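Local coordinates for uncharacterized protein (Corynebacterium diphtheriae NCTC 13129, PDB 3CP3), which is of unknown function but belongs to the pyridoxamine 5'-phosphate oxidase family and may therefore bind a flavin such as FMN, at residues V33-K37 against N72-V77; E88-L94 against V134-V140; Y59-A63 against L113-W118. All coordinates share one frame; numbering follows the deposited sequence.

Contact 1: V33-K37 against N72-V77; sequences VVHRK and NLNSDV
His35 and Asn74 stack because of their first torsions. That of His35 sets CG between the backbone N and the carbonyl carbon (chi1 69°), which brings the imidazole back toward the 72-77 segment; that of Asn74 carries CG opposite the backbone N (chi1 -156°) and lays its amide beside the ring. Ring and amide planes are then 24° apart, and Asn74 CB makes a CH-pi contact 4.0 Å from the centroid of the His35 ring. A backbone bond joins Asn74 N to His35 O at 2.9 Å. Asparagine suits the position through its amide: OD1 accepts from Asp76 N, an Asx turn leading into strand 76-83, and ND2 donates to a water shared with Lys37 N. Asp76 OD2 lies in the plane of the imidazole, at its edge, 3.8 Å from His35 CE1, while OD1 of the same carboxylate is held in a salt bridge by Arg132.

Behind this polar end the contact turns apolar. Leu73 CD1 packs 3.9 Å from Val34 CB, and Val34 CG1 sits beside Val77 CG1 at 4.1 Å; Val34 and Val77 both also pack on Phe69.

His35 N donates to another water at 2.9 Å, which lies close to the carbonyls of Asn74 and Asp76. Strand 29-36 and the entry to strand 76-83 are thus joined here partly through solvent, with Asn74 satisfying backbone groups on both segments.

Contact 2: E88-L94 against V134-V140; sequences EGWSVVL and VSGRAFV
The Phe139 ring meets the opposite strand with its edge: Ser91 OG lies in the ring plane, 3.4 Å from Phe139 CE2, and the Gly89 carbonyl carbon is at the same rim. Pro44 of the second subunit packs against this phenyl group as well. Trp90 behaves differently, touching the partner strand through CB, 3.3 Å from Arg137 O, while its indole leads away to a cation-pi contact with Arg23 of helix 17-25.

Both belong to an antiparallel strand pair, the axes 168° apart, in a beta sheet consistent with the FMN-binding split-barrel fold of the pyridoxamine 5'-phosphate oxidase family. Gly89 with Phe139, Ser91 with Arg137 and Val93 with Ser135 are hydrogen-bonded pairs, each closed by two backbone bonds; that from Ser135 N to Val93 O measures 2.8 Å. The non-hydrogen-bonded pairs, which alternate with these, turn their side chains to the other face, where helix 17-25 covers Val92, Leu94 and Val134. Here Leu94 CD2 rests on Val134 CG1 at 4.0 Å, and Gly136, having no side chain, leaves room for Val92 CG2, 4.2 Å from its CA.

Small Ser91 and compact, apolar Val93 suit the face met by the second subunit, packing on its Pro44 and Ile42. Arg137 lies across them, bent at its third torsion (chi3 -91°), with NH2 4.1 Å from Val93 CG2 and engaged in a salt bridge with Asp41 of the second subunit. Its NE donates at 2.9 Å to a water that in turn donates to Ser135 O, also 2.9 Å away.

Contact 3: Y59-A63 against L113-W118; sequences YFRTA and LGLKPW
Tyr59 ties its hydroxyl to Glu106 OE2 of helix 104-110 by a hydrogen bond, and the ring carbons of Tyr59 meet the loop, CD2 lying 3.7 Å from Leu113 CD1. A tyrosine can serve both neighbours, its ring carbons being apolar and its hydroxyl polar. Two residues on, Arg61 reaches out straight, its chain and that of Leu115 running antiparallel alongside each other. Leu115 CB sits over the centre of the guanidinium, 4.1 Å above its plane, and Leu115 CD2 reaches back to within 4.0 Å of Tyr59 O.

The loop 113-118, between helix 104-110 and strand 125-139, here lies over the end of strand 57-62, a strand of the antiparallel sheet, consistent with the split-barrel fold of the family.

Trp118 takes the far end of Arg61's aliphatic chain on one face: Arg61 CD stands 4.2 Å from the centroid of the six-membered ring, only 9° off its normal, a CH-pi contact. The edge of the indole abuts the backbone at Ala63 N, 3.4 Å from Trp118 CZ3, and the Ala63 CB beside it, where a small residue lets the broad ring come close. At the guanidinium, Arg61 NH2 comes to 2.7 Å from Lys116 O at an angle too poor for a hydrogen bond, and NH1 makes a long, weak ion pair with Asp111.

In the fold
All three contacts reach the one antiparallel sheet, yet their centres stand well apart: 23 Å between contacts 1 and 2, 20 Å between 1 and 3, and 24 Å between 2 and 3, the last two lying on opposite sides of the chain's centre. Strands 76-83 and 89-100 are sheet neighbours linking contact 1 to contact 2, and strand 125-139 runs from contact 2 to pair with strand 57-62 of contact 3. Along the chain contact 1 closes before contact 2 opens, while contact 3 interleaves with both. Contacts 1 and 2 touch the second subunit; contact 3 instead fastens a surface loop to the sheet within its own chain.

Contact 1: V33-K37 against N72-V77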
loop_
_atom_site.group_PDB
_atom_site.type_symbol
_atom_site.label_atom_id
_atom_site.label_comp_id
_atom_site.label_asym_id
_atom_site.label_seq_id
_atom_site.Cartn_x
_atom_site.Cartn_y
_atom_site.Cartn_z
ATOM N N VAL A 33 -4.984 -3.845 2.080
ATOM C CA VAL A 33 -4.244 -4.983 1.656
ATOM C C VAL A 33 -5.029 -6.214 2.035
ATOM O O VAL A 33 -5.336 -6.423 3.227
ATOM C CB VAL A 33 -2.842 -5.041 2.321
ATOM C CG1 VAL A 33 -2.105 -6.253 1.839
ATOM C CG2 VAL A 33 -2.059 -3.742 1.985
ATOM N N VAL A 34 -5.276 -7.047 1.034
ATOM C CA VAL A 34 -6.083 -8.230 1.223
ATOM C C VAL A 34 -5.331 -9.455 0.805
ATOM O O VAL A 34 -4.289 -9.378 0.126
ATOM C CB VAL A 34 -7.386 -8.189 0.387
ATOM C CG1 VAL A 34 -8.216 -6.965 0.762
ATOM C CG2 VAL A 34 -7.052 -8.151 -1.109
ATOM N N HIS A 35 -5.840 -10.586 1.263
ATOM C CA HIS A 35 -5.250 -11.836 0.901
ATOM C C HIS A 35 -6.181 -12.963 0.934
ATOM O O HIS A 35 -7.079 -13.021 1.790
ATOM C CB HIS A 35 -3.997 -12.172 1.731
ATOM C CG HIS A 35 -4.246 -12.479 3.174
ATOM N ND1 HIS A 35 -4.580 -11.504 4.094
ATOM C CD2 HIS A 35 -4.096 -13.618 3.878
ATOM C CE1 HIS A 35 -4.667 -12.043 5.295
ATOM N NE2 HIS A 35 -4.406 -13.329 5.186
ATOM N N ARG A 36 -6.020 -13.872 -0.028
ATOM C CA ARG A 36 -6.616 -15.213 0.049
ATOM C C ARG A 36 -5.427 -16.185 0.068
ATOM O O ARG A 36 -4.757 -16.412 -0.958
ATOM C CB ARG A 36 -7.588 -15.472 -1.110
ATOM C CG ARG A 36 -8.251 -16.863 -1.127
ATOM C CD ARG A 36 -9.123 -17.062 -2.391
ATOM N NE ARG A 36 -9.458 -18.473 -2.630
ATOM C CZ ARG A 36 -10.374 -18.906 -3.496
ATOM N NH1 ARG A 36 -11.082 -18.043 -4.218
ATOM N NH2 ARG A 36 -10.599 -20.213 -3.634
ATOM N N LYS A 37 -5.139 -16.693 1.268
ATOM C CA LYS A 37 -3.905 -17.441 1.580
ATOM C C LYS A 37 -2.686 -16.575 1.269
ATOM O O LYS A 37 -2.545 -15.470 1.829
ATOM C CB LYS A 37 -3.846 -18.832 0.875
ATOM C CG LYS A 37 -5.029 -19.754 1.185
ATOM C CD LYS A 37 -4.770 -21.172 0.653
ATOM C CE LYS A 37 -6.036 -22.033 0.665
ATOM N NZ LYS A 37 -5.773 -23.429 0.134
ATOM N N ASN A 72 -14.587 -14.126 -0.130
ATOM C CA ASN A 72 -13.562 -15.199 -0.110
ATOM C C ASN A 72 -12.183 -14.728 0.240
ATOM O O ASN A 72 -11.298 -15.536 0.456
ATOM C CB ASN A 72 -13.520 -16.046 -1.395
ATOM C CG ASN A 72 -13.427 -15.200 -2.665
ATOM O OD1 ASN A 72 -12.539 -14.366 -2.823
ATOM N ND2 ASN A 72 -14.351 -15.440 -3.582
ATOM N N LEU A 73 -11.980 -13.416 0.252
ATOM C CA LEU A 73 -10.763 -12.845 0.841
ATOM C C LEU A 73 -10.853 -13.028 2.361
ATOM O O LEU A 73 -11.922 -13.059 2.938
ATOM C CB LEU A 73 -10.587 -11.379 0.488
ATOM C CG LEU A 73 -10.675 -10.979 -1.010
ATOM C CD1 LEU A 73 -10.696 -9.462 -1.136
ATOM C CD2 LEU A 73 -9.506 -11.536 -1.744
ATOM N N ASN A 74 -9.728 -13.244 2.987
ATOM C CA ASN A 74 -9.731 -13.285 4.424
ATOM C C ASN A 74 -10.353 -11.957 4.963
ATOM O O ASN A 74 -10.156 -10.899 4.376
ATOM C CB ASN A 74 -8.296 -13.443 4.832
ATOM C CG ASN A 74 -8.129 -14.047 6.171
ATOM O OD1 ASN A 74 -8.600 -13.517 7.156
ATOM N ND2 ASN A 74 -7.338 -15.098 6.238
ATOM N N SER A 75 -11.063 -12.008 6.083
ATOM C CA SER A 75 -11.520 -10.754 6.702
ATOM C C SER A 75 -10.350 -9.976 7.293
ATOM O O SER A 75 -10.434 -8.753 7.519
ATOM C CB SER A 75 -12.623 -11.045 7.756
ATOM O OG SER A 75 -12.040 -11.649 8.924
ATOM N N ASP A 76 -9.202 -10.650 7.465
ATOM C CA ASP A 76 -8.011 -10.042 8.050
ATOM C C ASP A 76 -7.283 -9.221 6.975
ATOM O O ASP A 76 -6.923 -9.741 5.894
ATOM C CB ASP A 76 -7.079 -11.176 8.608
ATOM C CG ASP A 76 -5.791 -10.656 9.248
ATOM O OD1 ASP A 76 -5.783 -9.637 9.981
ATOM O OD2 ASP A 76 -4.759 -11.337 9.049
ATOM N N VAL A 77 -7.104 -7.933 7.270
ATOM C CA VAL A 77 -6.620 -6.958 6.283
ATOM C C VAL A 77 -5.610 -6.026 6.931
ATOM O O VAL A 77 -5.496 -5.956 8.180
ATOM C CB VAL A 77 -7.777 -6.058 5.670
ATOM C CG1 VAL A 77 -8.761 -6.892 4.830
ATOM C CG2 VAL A 77 -8.561 -5.238 6.747
HETATM O O HOH W 1 -7.735 -10.062 3.416
HETATM O O HOH W 2 -6.701 -16.428 3.695
#

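Contact 2: E88-L94 against V134-V140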
loop_
_atom_site.group_PDB
_atom_site.type_symbol
_atom_site.label_atom_id
_atom_site.label_comp_id
_atom_site.label_asym_id
_atom_site.label_seq_id
_atom_site.Cartn_x
_atom_site.Cartn_y
_atom_site.Cartn_z
ATOM N N GLU A 88 11.957 13.128 3.689
ATOM C CA GLU A 88 11.244 12.539 4.851
ATOM C C GLU A 88 9.844 12.029 4.504
ATOM O O GLU A 88 9.349 12.300 3.417
ATOM C CB GLU A 88 11.128 13.592 5.955
ATOM C CG GLU A 88 10.154 14.734 5.612
ATOM C CD GLU A 88 10.110 15.800 6.696
ATOM O OE1 GLU A 88 11.018 15.803 7.550
ATOM O OE2 GLU A 88 9.159 16.620 6.688
ATOM N N GLY A 89 9.198 11.293 5.423
ATOM C CA GLY A 89 7.744 11.045 5.320
ATOM C C GLY A 89 7.139 10.313 6.530
ATOM O O GLY A 89 7.801 10.142 7.547
ATOM N N TRP A 90 5.897 9.876 6.406
ATOM C CA TRP A 90 5.207 9.079 7.453
ATOM C C TRP A 90 4.249 8.101 6.821
ATOM O O TRP A 90 3.803 8.292 5.658
ATOM C CB TRP A 90 4.422 9.974 8.449
ATOM C CG TRP A 90 3.312 10.794 7.855
ATOM C CD1 TRP A 90 3.410 12.086 7.375
ATOM C CD2 TRP A 90 1.936 10.416 7.666
ATOM N NE1 TRP A 90 2.205 12.508 6.928
ATOM C CE2 TRP A 90 1.278 11.514 7.081
ATOM C CE3 TRP A 90 1.205 9.270 7.942
ATOM C CZ2 TRP A 90 -0.079 11.486 6.737
ATOM C CZ3 TRP A 90 -0.144 9.225 7.615
ATOM C CH2 TRP A 90 -0.783 10.345 7.027
ATOM N N SER A 91 3.935 7.036 7.563
ATOM C CA SER A 91 2.885 6.106 7.170
ATOM C C SER A 91 2.185 5.625 8.405
ATOM O O SER A 91 2.802 5.565 9.464
ATOM C CB SER A 91 3.467 4.853 6.481
ATOM O OG SER A 91 4.377 4.209 7.364
ATOM N N VAL A 92 0.926 5.244 8.264
ATOM C CA VAL A 92 0.165 4.672 9.354
ATOM C C VAL A 92 -0.416 3.370 8.759
ATOM O O VAL A 92 -0.971 3.417 7.639
ATOM C CB VAL A 92 -0.958 5.604 9.808
ATOM C CG1 VAL A 92 -1.930 4.868 10.858
ATOM C CG2 VAL A 92 -0.314 6.898 10.468
ATOM N N VAL A 93 -0.234 2.269 9.483
ATOM C CA VAL A 93 -0.774 0.943 9.096
ATOM C C VAL A 93 -1.749 0.506 10.178
ATOM O O VAL A 93 -1.391 0.394 11.404
ATOM C CB VAL A 93 0.356 -0.073 8.946
ATOM C CG1 VAL A 93 -0.186 -1.579 8.667
ATOM C CG2 VAL A 93 1.304 0.357 7.892
ATOM N N LEU A 94 -2.965 0.209 9.755
ATOM C CA LEU A 94 -3.906 -0.421 10.648
ATOM C C LEU A 94 -3.971 -1.926 10.362
ATOM O O LEU A 94 -4.000 -2.342 9.179
ATOM C CB LEU A 94 -5.286 0.241 10.495
ATOM C CG LEU A 94 -5.366 1.747 10.505
ATOM C CD1 LEU A 94 -6.849 2.095 10.363
ATOM C CD2 LEU A 94 -4.779 2.294 11.859
ATOM N N VAL A 134 -2.693 -0.143 15.552
ATOM C CA VAL A 134 -2.388 1.096 14.830
ATOM C C VAL A 134 -0.876 1.188 14.885
ATOM O O VAL A 134 -0.304 1.087 15.977
ATOM C CB VAL A 134 -2.935 2.292 15.619
ATOM C CG1 VAL A 134 -2.603 3.624 14.891
ATOM C CG2 VAL A 134 -4.452 2.149 15.855
ATOM N N SER A 135 -0.217 1.323 13.740
ATOM C CA SER A 135 1.230 1.572 13.774
ATOM C C SER A 135 1.608 2.762 12.944
ATOM O O SER A 135 1.472 2.726 11.736
ATOM C CB SER A 135 2.028 0.357 13.283
ATOM O OG SER A 135 1.615 -0.788 14.008
ATOM N N GLY A 136 2.175 3.788 13.565
ATOM C CA GLY A 136 2.551 4.950 12.759
ATOM C C GLY A 136 4.041 5.063 12.779
ATOM O O GLY A 136 4.663 4.813 13.799
ATOM N N ARG A 137 4.621 5.500 11.679
ATOM C CA ARG A 137 6.073 5.666 11.628
ATOM C C ARG A 137 6.369 6.932 10.870
ATOM O O ARG A 137 5.659 7.247 9.922
ATOM C CB ARG A 137 6.668 4.475 10.855
ATOM C CG ARG A 137 6.455 3.156 11.548
ATOM C CD ARG A 137 7.076 2.007 10.777
ATOM N NE ARG A 137 6.136 1.420 9.839
ATOM C CZ ARG A 137 6.179 0.135 9.458
ATOM N NH1 ARG A 137 7.114 -0.671 9.944
ATOM N NH2 ARG A 137 5.279 -0.339 8.600
ATOM N N ALA A 138 7.413 7.632 11.271
ATOM C CA ALA A 138 7.953 8.678 10.472
ATOM C C ALA A 138 9.384 8.254 10.155
ATOM O O ALA A 138 10.118 7.751 11.008
ATOM C CB ALA A 138 7.970 10.022 11.237
ATOM N N PHE A 139 9.767 8.539 8.931
ATOM C CA PHE A 139 11.072 8.219 8.387
ATOM C C PHE A 139 11.817 9.505 8.029
ATOM O O PHE A 139 11.294 10.289 7.263
ATOM C CB PHE A 139 10.835 7.419 7.095
ATOM C CG PHE A 139 9.801 6.318 7.215
ATOM C CD1 PHE A 139 10.203 4.979 7.384
ATOM C CD2 PHE A 139 8.427 6.597 7.086
ATOM C CE1 PHE A 139 9.243 3.946 7.465
ATOM C CE2 PHE A 139 7.458 5.589 7.183
ATOM C CZ PHE A 139 7.880 4.232 7.366
ATOM N N VAL A 140 13.025 9.716 8.564
ATOM C CA VAL A 140 13.865 10.854 8.197
ATOM C C VAL A 140 15.265 10.410 7.753
ATOM O O VAL A 140 15.626 10.557 6.584
ATOM C CB VAL A 140 14.002 11.868 9.358
ATOM C CG1 VAL A 140 15.099 12.908 9.067
ATOM C CG2 VAL A 140 12.656 12.542 9.633
HETATM O O HOH W 3 3.537 2.671 9.682
HETATM O O HOH W 4 4.676 1.626 7.275
HETATM O O HOH W 5 -0.768 -1.962 12.617
#

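Contact 3: Y59-A63 against L113-W118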
loop_
_atom_site.group_PDB
_atom_site.type_symbol
_atom_site.label_atom_id
_atom_site.label_comp_id
_atom_site.label_asym_id
_atom_site.label_seq_id
_atom_site.Cartn_x
_atom_site.Cartn_y
_atom_site.Cartn_z
ATOM N N TYR A 59 -14.566 3.070 7.496
ATOM C CA TYR A 59 -15.536 2.675 6.470
ATOM C C TYR A 59 -15.051 3.066 5.099
ATOM O O TYR A 59 -14.496 4.163 4.909
ATOM C CB TYR A 59 -16.869 3.401 6.686
ATOM C CG TYR A 59 -17.607 2.912 7.888
ATOM C CD1 TYR A 59 -18.420 1.768 7.809
ATOM C CD2 TYR A 59 -17.491 3.557 9.110
ATOM C CE1 TYR A 59 -19.110 1.308 8.935
ATOM C CE2 TYR A 59 -18.219 3.102 10.234
ATOM C CZ TYR A 59 -18.987 1.969 10.138
ATOM O OH TYR A 59 -19.702 1.514 11.224
ATOM N N PHE A 60 -15.325 2.201 4.130
ATOM C CA PHE A 60 -15.149 2.516 2.734
ATOM C C PHE A 60 -16.251 1.822 1.931
ATOM O O PHE A 60 -17.071 1.111 2.500
ATOM C CB PHE A 60 -13.693 2.159 2.291
ATOM C CG PHE A 60 -13.372 0.686 2.320
ATOM C CD1 PHE A 60 -13.608 -0.104 1.192
ATOM C CD2 PHE A 60 -12.859 0.093 3.450
ATOM C CE1 PHE A 60 -13.292 -1.461 1.219
ATOM C CE2 PHE A 60 -12.604 -1.281 3.500
ATOM C CZ PHE A 60 -12.803 -2.053 2.385
ATOM N N ARG A 61 -16.354 2.134 0.642
ATOM C CA ARG A 61 -17.340 1.542 -0.216
ATOM C C ARG A 61 -16.731 0.622 -1.206
ATOM O O ARG A 61 -15.644 0.869 -1.660
ATOM C CB ARG A 61 -18.039 2.610 -1.010
ATOM C CG ARG A 61 -18.877 3.477 -0.178
ATOM C CD ARG A 61 -18.999 4.815 -0.831
ATOM N NE ARG A 61 -20.141 5.479 -0.250
ATOM C CZ ARG A 61 -20.560 6.694 -0.571
ATOM N NH1 ARG A 61 -21.627 7.189 0.052
ATOM N NH2 ARG A 61 -19.917 7.394 -1.500
ATOM N N THR A 62 -17.487 -0.405 -1.586
ATOM C CA THR A 62 -17.114 -1.291 -2.671
ATOM C C THR A 62 -18.255 -1.369 -3.683
ATOM O O THR A 62 -19.367 -1.803 -3.340
ATOM C CB THR A 62 -16.739 -2.730 -2.171
ATOM O OG1 THR A 62 -17.725 -3.235 -1.258
ATOM C CG2 THR A 62 -15.461 -2.705 -1.479
ATOM N N ALA A 63 -18.009 -0.885 -4.903
ATOM C CA ALA A 63 -18.951 -1.121 -5.992
ATOM C C ALA A 63 -18.857 -2.564 -6.437
ATOM O O ALA A 63 -19.879 -3.202 -6.557
ATOM C CB ALA A 63 -18.714 -0.182 -7.179
ATOM N N LEU A 113 -20.933 10.180 7.269
ATOM C CA LEU A 113 -19.546 10.430 7.638
ATOM C C LEU A 113 -18.729 11.238 6.625
ATOM O O LEU A 113 -17.578 11.566 6.896
ATOM C CB LEU A 113 -18.856 9.117 7.973
ATOM C CG LEU A 113 -19.468 8.362 9.169
ATOM C CD1 LEU A 113 -18.762 7.036 9.365
ATOM C CD2 LEU A 113 -19.428 9.187 10.459
ATOM N N GLY A 114 -19.311 11.537 5.469
ATOM C CA GLY A 114 -18.678 12.407 4.476
ATOM C C GLY A 114 -17.771 11.720 3.457
ATOM O O GLY A 114 -16.782 12.320 3.009
ATOM N N LEU A 115 -18.073 10.472 3.084
ATOM C CA LEU A 115 -17.381 9.842 1.952
ATOM C C LEU A 115 -17.828 10.519 0.672
ATOM O O LEU A 115 -18.963 10.956 0.580
ATOM C CB LEU A 115 -17.716 8.369 1.857
ATOM C CG LEU A 115 -17.125 7.413 2.873
ATOM C CD1 LEU A 115 -17.983 6.163 2.930
ATOM C CD2 LEU A 115 -15.680 7.069 2.501
ATOM N N LYS A 116 -16.955 10.583 -0.325
ATOM C CA LYS A 116 -17.309 11.249 -1.580
ATOM C C LYS A 116 -18.459 10.529 -2.320
ATOM O O LYS A 116 -18.373 9.336 -2.579
ATOM C CB LYS A 116 -16.078 11.371 -2.487
ATOM C CG LYS A 116 -15.103 12.491 -2.100
ATOM C CD LYS A 116 -13.918 11.945 -1.316
ATOM C CE LYS A 116 -12.855 13.022 -1.081
ATOM N NZ LYS A 116 -13.200 13.882 0.079
ATOM N N PRO A 117 -19.536 11.253 -2.672
ATOM C CA PRO A 117 -20.598 10.579 -3.435
ATOM C C PRO A 117 -20.101 9.941 -4.746
ATOM O O PRO A 117 -19.261 10.514 -5.448
ATOM C CB PRO A 117 -21.585 11.717 -3.745
ATOM C CG PRO A 117 -21.334 12.740 -2.671
ATOM C CD PRO A 117 -19.860 12.675 -2.417
ATOM N N TRP A 118 -20.619 8.766 -5.066
ATOM C CA TRP A 118 -20.311 8.141 -6.341
ATOM C C TRP A 118 -21.312 8.567 -7.424
ATOM O O TRP A 118 -22.165 9.434 -7.190
ATOM C CB TRP A 118 -20.272 6.619 -6.180
ATOM C CG TRP A 118 -18.981 6.110 -5.597
ATOM C CD1 TRP A 118 -17.835 6.835 -5.350
ATOM C CD2 TRP A 118 -18.680 4.759 -5.236
ATOM N NE1 TRP A 118 -16.853 6.017 -4.839
ATOM C CE2 TRP A 118 -17.342 4.738 -4.759
ATOM C CE3 TRP A 118 -19.410 3.563 -5.258
ATOM C CZ2 TRP A 118 -16.723 3.568 -4.311
ATOM C CZ3 TRP A 118 -18.792 2.400 -4.812
ATOM C CH2 TRP A 118 -17.458 2.412 -4.350
#